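Archease, possible chaperone (Thermotoga maritima, PDB 1J5U) binds calcium and probably activates the tRNA-splicing ligase RtcB by promoting its guanylylation, and may also act as a chaperone. Local coordinates at residues D22-I27 / K131-T136; D67-T72 / K112-H117. One frame throughout, in Å; residues are numbered along the deposited sequence.

Contact 1 (D22-I27 / K131-T136). With CA (calcium ion), chain B.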
loop_
_atom_site.group_PDB
_atom_site.type_symbol
_atom_site.label_atom_id
_atom_site.label_comp_id
_atom_site.label_asym_id
_atom_site.label_seq_id
_atom_site.Cartn_x
_atom_site.Cartn_y
_atom_site.Cartn_z
ATOM N N ASP A 22 -8.028 7.255 8.012
ATOM C CA ASP A 22 -7.474 8.605 7.892
ATOM C C ASP A 22 -7.349 9.179 6.496
ATOM O O ASP A 22 -7.690 10.343 6.283
ATOM C CB ASP A 22 -6.116 8.689 8.582
ATOM C CG ASP A 22 -6.234 8.585 10.088
ATOM O OD1 ASP A 22 -6.949 9.410 10.698
ATOM O OD2 ASP A 22 -5.625 7.670 10.658
ATOM N N ILE A 23 -6.819 8.406 5.552
ATOM C CA ILE A 23 -6.699 8.904 4.195
ATOM C C ILE A 23 -7.223 7.847 3.257
ATOM O O ILE A 23 -7.085 6.645 3.521
ATOM C CB ILE A 23 -5.236 9.283 3.807
ATOM C CG1 ILE A 23 -4.347 8.048 3.760
ATOM C CG2 ILE A 23 -4.663 10.290 4.815
ATOM C CD1 ILE A 23 -2.915 8.386 3.273
ATOM N N ALA A 24 -7.837 8.300 2.165
ATOM C CA ALA A 24 -8.446 7.394 1.214
ATOM C C ALA A 24 -8.131 7.707 -0.233
ATOM O O ALA A 24 -8.009 8.866 -0.611
ATOM C CB ALA A 24 -9.958 7.412 1.403
ATOM N N TYR A 25 -8.000 6.653 -1.037
ATOM C CA TYR A 25 -7.775 6.802 -2.461
ATOM C C TYR A 25 -8.627 5.787 -3.180
ATOM O O TYR A 25 -8.991 4.748 -2.621
ATOM C CB TYR A 25 -6.326 6.506 -2.874
ATOM C CG TYR A 25 -5.271 7.350 -2.222
ATOM C CD1 TYR A 25 -4.953 7.171 -0.886
ATOM C CD2 TYR A 25 -4.570 8.327 -2.949
ATOM C CE1 TYR A 25 -3.977 7.922 -0.283
ATOM C CE2 TYR A 25 -3.585 9.091 -2.340
ATOM C CZ TYR A 25 -3.300 8.878 -1.003
ATOM O OH TYR A 25 -2.362 9.649 -0.341
ATOM N N GLU A 26 -8.933 6.093 -4.432
ATOM C CA GLU A 26 -9.625 5.158 -5.276
ATOM C C GLU A 26 -8.510 4.738 -6.225
ATOM O O GLU A 26 -7.892 5.591 -6.860
ATOM C CB GLU A 26 -10.734 5.829 -6.074
ATOM C CG GLU A 26 -11.530 4.852 -6.938
ATOM C CD GLU A 26 -12.398 3.898 -6.111
ATOM O OE1 GLU A 26 -12.783 4.278 -4.975
ATOM O OE2 GLU A 26 -12.711 2.785 -6.602
ATOM N N ILE A 27 -8.214 3.440 -6.292
ATOM C CA ILE A 27 -7.189 2.961 -7.204
ATOM C C ILE A 27 -7.870 2.152 -8.303
ATOM O O ILE A 27 -8.892 1.494 -8.086
ATOM C CB ILE A 27 -6.106 2.098 -6.493
ATOM C CG1 ILE A 27 -6.762 0.941 -5.722
ATOM C CG2 ILE A 27 -5.258 2.976 -5.590
ATOM C CD1 ILE A 27 -5.762 -0.026 -5.096
ATOM N N LYS A 131 -11.596 1.312 -3.312
ATOM C CA LYS A 131 -11.114 2.382 -2.477
ATOM C C LYS A 131 -10.076 1.678 -1.589
ATOM O O LYS A 131 -10.138 0.464 -1.403
ATOM C CB LYS A 131 -12.247 2.949 -1.603
ATOM C CG LYS A 131 -12.715 4.360 -2.011
ATOM C CD LYS A 131 -13.896 4.820 -1.169
ATOM C CE LYS A 131 -14.249 6.269 -1.442
ATOM N NZ LYS A 131 -14.339 6.526 -2.905
ATOM N N VAL A 132 -9.106 2.432 -1.087
ATOM C CA VAL A 132 -8.125 1.908 -0.154
ATOM C C VAL A 132 -8.052 2.980 0.916
ATOM O O VAL A 132 -7.866 4.182 0.617
ATOM C CB VAL A 132 -6.710 1.679 -0.769
ATOM C CG1 VAL A 132 -6.722 0.386 -1.605
ATOM C CG2 VAL A 132 -6.283 2.877 -1.620
ATOM N N VAL A 133 -8.218 2.547 2.156
ATOM C CA VAL A 133 -8.208 3.469 3.287
ATOM C C VAL A 133 -7.075 3.122 4.228
ATOM O O VAL A 133 -6.952 1.968 4.689
ATOM C CB VAL A 133 -9.561 3.409 4.031
ATOM C CG1 VAL A 133 -9.505 4.247 5.332
ATOM C CG2 VAL A 133 -10.665 3.915 3.110
ATOM N N PHE A 134 -6.239 4.118 4.493
ATOM C CA PHE A 134 -5.093 3.943 5.355
ATOM C C PHE A 134 -5.229 4.662 6.686
ATOM O O PHE A 134 -5.927 5.679 6.818
ATOM C CB PHE A 134 -3.816 4.447 4.673
ATOM C CG PHE A 134 -3.512 3.763 3.379
ATOM C CD1 PHE A 134 -4.122 4.188 2.197
ATOM C CD2 PHE A 134 -2.611 2.702 3.340
ATOM C CE1 PHE A 134 -3.831 3.564 0.986
ATOM C CE2 PHE A 134 -2.304 2.068 2.133
ATOM C CZ PHE A 134 -2.913 2.501 0.955
ATOM N N ASP A 135 -4.519 4.109 7.658
ATOM C CA ASP A 135 -4.465 4.613 9.012
ATOM C C ASP A 135 -3.135 5.373 9.147
ATOM O O ASP A 135 -2.096 4.883 8.712
ATOM C CB ASP A 135 -4.541 3.417 9.976
ATOM C CG ASP A 135 -4.458 3.829 11.430
ATOM O OD1 ASP A 135 -4.893 4.942 11.731
ATOM O OD2 ASP A 135 -3.973 3.045 12.263
ATOM N N THR A 136 -3.174 6.588 9.695
ATOM C CA THR A 136 -1.955 7.368 9.897
ATOM C C THR A 136 -1.849 7.767 11.371
ATOM O O THR A 136 -0.846 8.397 11.752
ATOM C CB THR A 136 -1.910 8.660 9.033
ATOM O OG1 THR A 136 -3.009 9.509 9.378
ATOM C CG2 THR A 136 -2.000 8.325 7.540
ATOM O OXT THR A 136 -2.762 7.425 12.130
HETATM CA CA CA B . -5.093 6.993 12.968
HETATM O O HOH W 1 -6.371 9.415 13.207
HETATM O O HOH W 2 -3.616 8.786 14.666
HETATM O O HOH W 3 -5.984 6.416 15.553
#

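Contact 2 (D67-T72 / K112-H117)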
loop_
_atom_site.group_PDB
_atom_site.type_symbol
_atom_site.label_atom_id
_atom_site.label_comp_id
_atom_site.label_asym_id
_atom_site.label_seq_id
_atom_site.Cartn_x
_atom_site.Cartn_y
_atom_site.Cartn_z
ATOM N N ASP A 67 -8.077 -9.984 0.850
ATOM C CA ASP A 67 -7.217 -10.472 1.922
ATOM C C ASP A 67 -5.750 -10.504 1.507
ATOM O O ASP A 67 -4.880 -10.066 2.262
ATOM C CB ASP A 67 -7.619 -11.885 2.377
ATOM C CG ASP A 67 -8.903 -11.901 3.206
ATOM O OD1 ASP A 67 -9.248 -10.864 3.805
ATOM O OD2 ASP A 67 -9.555 -12.960 3.261
ATOM N N ALA A 68 -5.467 -11.030 0.321
ATOM C CA ALA A 68 -4.079 -11.102 -0.136
ATOM C C ALA A 68 -3.556 -9.685 -0.336
ATOM O O ALA A 68 -2.399 -9.406 -0.036
ATOM C CB ALA A 68 -3.967 -11.893 -1.454
ATOM N N PHE A 69 -4.416 -8.802 -0.854
ATOM C CA PHE A 69 -4.035 -7.411 -1.082
ATOM C C PHE A 69 -3.644 -6.763 0.243
ATOM O O PHE A 69 -2.598 -6.122 0.360
ATOM C CB PHE A 69 -5.187 -6.643 -1.730
ATOM C CG PHE A 69 -4.810 -5.237 -2.169
ATOM C CD1 PHE A 69 -5.100 -4.144 -1.369
ATOM C CD2 PHE A 69 -4.219 -5.019 -3.417
ATOM C CE1 PHE A 69 -4.826 -2.828 -1.812
ATOM C CE2 PHE A 69 -3.943 -3.732 -3.863
ATOM C CZ PHE A 69 -4.255 -2.621 -3.054
ATOM N N PHE A 70 -4.505 -6.946 1.236
ATOM C CA PHE A 70 -4.301 -6.436 2.589
ATOM C C PHE A 70 -2.984 -6.951 3.174
ATOM O O PHE A 70 -2.170 -6.166 3.668
ATOM C CB PHE A 70 -5.505 -6.857 3.466
ATOM C CG PHE A 70 -5.395 -6.459 4.914
ATOM C CD1 PHE A 70 -4.684 -7.257 5.827
ATOM C CD2 PHE A 70 -6.003 -5.291 5.370
ATOM C CE1 PHE A 70 -4.581 -6.893 7.183
ATOM C CE2 PHE A 70 -5.913 -4.904 6.717
ATOM C CZ PHE A 70 -5.200 -5.703 7.635
ATOM N N ASP A 71 -2.768 -8.271 3.131
ATOM C CA ASP A 71 -1.529 -8.842 3.644
ATOM C C ASP A 71 -0.295 -8.316 2.928
ATOM O O ASP A 71 0.736 -8.078 3.536
ATOM C CB ASP A 71 -1.516 -10.370 3.490
ATOM C CG ASP A 71 -2.517 -11.045 4.393
ATOM O OD1 ASP A 71 -2.998 -10.374 5.316
ATOM O OD2 ASP A 71 -2.806 -12.237 4.179
ATOM N N THR A 72 -0.388 -8.182 1.616
ATOM C CA THR A 72 0.755 -7.716 0.833
ATOM C C THR A 72 1.130 -6.263 1.111
ATOM O O THR A 72 2.286 -5.937 1.364
ATOM C CB THR A 72 0.470 -7.878 -0.675
ATOM O OG1 THR A 72 0.245 -9.261 -0.965
ATOM C CG2 THR A 72 1.644 -7.377 -1.519
ATOM N N LYS A 112 0.582 4.039 8.782
ATOM C CA LYS A 112 0.640 2.956 9.753
ATOM C C LYS A 112 0.125 1.622 9.235
ATOM O O LYS A 112 0.609 0.553 9.630
ATOM C CB LYS A 112 -0.180 3.318 10.996
ATOM C CG LYS A 112 0.339 4.510 11.784
ATOM C CD LYS A 112 -0.560 4.771 12.982
ATOM C CE LYS A 112 -0.162 6.039 13.720
ATOM N NZ LYS A 112 -1.222 6.417 14.708
ATOM N N ALA A 113 -0.884 1.672 8.378
ATOM C CA ALA A 113 -1.450 0.446 7.862
ATOM C C ALA A 113 -2.517 0.679 6.812
ATOM O O ALA A 113 -3.103 1.770 6.724
ATOM C CB ALA A 113 -2.091 -0.348 9.016
ATOM N N LEU A 114 -2.755 -0.365 6.023
ATOM C CA LEU A 114 -3.853 -0.355 5.082
ATOM C C LEU A 114 -4.927 -1.038 5.931
ATOM O O LEU A 114 -4.656 -2.071 6.554
ATOM C CB LEU A 114 -3.565 -1.222 3.852
ATOM C CG LEU A 114 -4.800 -1.464 2.979
ATOM C CD1 LEU A 114 -5.314 -0.135 2.375
ATOM C CD2 LEU A 114 -4.417 -2.434 1.859
ATOM N N THR A 115 -6.127 -0.460 5.977
ATOM C CA THR A 115 -7.228 -1.046 6.737
ATOM C C THR A 115 -8.135 -1.829 5.805
ATOM O O THR A 115 -7.941 -1.845 4.579
ATOM C CB THR A 115 -8.102 0.049 7.404
ATOM O OG1 THR A 115 -8.819 0.762 6.384
ATOM C CG2 THR A 115 -7.238 1.029 8.185
ATOM N N TYR A 116 -9.149 -2.468 6.376
ATOM C CA TYR A 116 -10.113 -3.183 5.562
ATOM C C TYR A 116 -11.277 -2.262 5.192
ATOM O O TYR A 116 -12.179 -2.662 4.468
ATOM C CB TYR A 116 -10.668 -4.403 6.303
ATOM C CG TYR A 116 -9.901 -5.676 6.044
ATOM C CD1 TYR A 116 -9.081 -6.234 7.025
ATOM C CD2 TYR A 116 -9.993 -6.322 4.811
ATOM C CE1 TYR A 116 -8.368 -7.408 6.782
ATOM C CE2 TYR A 116 -9.284 -7.490 4.555
ATOM C CZ TYR A 116 -8.474 -8.027 5.544
ATOM O OH TYR A 116 -7.760 -9.179 5.284
ATOM N N HIS A 117 -11.240 -1.022 5.672
ATOM C CA HIS A 117 -12.326 -0.063 5.397
ATOM C C HIS A 117 -12.544 0.156 3.913
ATOM O O HIS A 117 -11.628 0.580 3.215
ATOM C CB HIS A 117 -12.031 1.307 6.019
ATOM C CG HIS A 117 -11.953 1.305 7.513
ATOM N ND1 HIS A 117 -13.003 0.904 8.315
ATOM C CD2 HIS A 117 -10.957 1.676 8.352
ATOM C CE1 HIS A 117 -12.655 1.029 9.583
ATOM N NE2 HIS A 117 -11.419 1.494 9.632
HETATM O O HOH W 4 -5.840 -10.900 5.524
#

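Contact 1 (D22-I27 / K131-T136)
Asp22 and Asp135 meet at a calcium ion through different first torsions: CG of Asp22 lies anti to its carbonyl carbon (chi1 -69°), CG of Asp135 anti to its backbone N (chi1 179°). The site closes one end of an antiparallel strand pair, 23-27 against 131-135, in which Ile23 and Tyr25 form hydrogen-bonded pairs with Phe134 and Val132. A classic beta bulge leads into it: the N-H groups of Asp22 and Ile23 both donate to Phe134 O, from opposite faces of the carbonyl plane. On the face turned to helix 32-47, Val132 divides its branches. CG2 packs on Tyr25 CB at 3.8 Å, while CG1 meets Ile27 CD1 at 3.6 Å, the two side chains crossing at about a right angle. An alanine in place of Val132 would probably open a gap beside Ile27 CD1 and deprive Tyr25 CB of the methyl packed on it. On the other face, Glu26, bent at chi2, lays OE1 against Lys131 CG and makes a salt bridge with Lys131 NZ at 3.4 Å, its hydrogen bond weak. At the metal, Asp22 OD2 at 2.5 Å, Asp135 OD1 at 2.4 Å and the C-terminal carboxylate of Thr136 through OXT are joined by His19 O and three waters. Asp22 OD2 also accepts the N-H of Thr136 at 2.8 Å, a nearly straight bond that reaches the carboxylate on its anti side.

Contact 2 (D67-T72 / K112-H117)
Asp67, in the first turn of helix 66-81, reaches the phenol of Tyr116 with one carboxylate oxygen. Tyr116 OH donates to Asp67 OD1 at 2.7 Å, approaching on the anti side and 34° out of the carboxylate plane. The carboxylate and the phenol ring stand almost perpendicular.

Two residues on, Phe69 turns inward. Its ring meets Leu114 by a single methyl group: Leu114 CD2 sits 3.7 Å from Phe69 CE1 and equally near Phe69 CD1, the two side chains crossing at about a right angle. Leu36 and Ala39 of helix 32-47 and Val132 of strand 127-135 also touch Phe69, which thus belongs to the hydrophobic layer between the helices and the three-stranded antiparallel sheet of this archease, a member of the SHS2 clan. Contact 2 is a helix-on-sheet packing in that alpha+beta fold, made where the edge strand 113-124 is interrupted after Leu114.

Phe70 carries the larger aromatic contact. The side chain leaves the helix toward 112-117, and CG, anti to the backbone N (chi1 177°), carries the ring into an offset stack with Tyr116. The ring centroids are 4.0 Å apart and the planes only 9° from parallel. Tyr116 CE1 lies over the centre of the Phe70 ring, 3.3 Å above its plane, whereas Phe70 CD2 falls nearer the rim of the tyrosine. Beyond the stack, Phe70 CE2 comes to 3.1 Å from Leu114 O, and Thr115 C adjoins the ring edge.

Asp71, one turn after Asp67, reaches the same phenol indirectly: water 4 donates to Asp71 OD1 and, at 2.6 Å, to Tyr116 OH.

Overall arrangement
Strand 127-135 is the middle member of the three-stranded sheet, and it joins the two contacts, whose centres lie 10 Å apart. Contact 1 uses its border with strand 23-29; contact 2 has its second segment on the other neighbour, strand 113-124. Two probable hydrogen bonds connect them: Thr115 OG1 lies 2.8 Å from Val133 O, and Lys112 N 2.8 Å from Asp135 O. The calcium belongs to contact 1, yet the side chain of Thr115 is only about 8 Å from it and about 4 Å from that of Asp135. The general point is that one central strand can carry a metal site at its end and, through its neighbour, adjoin a helix-packing contact.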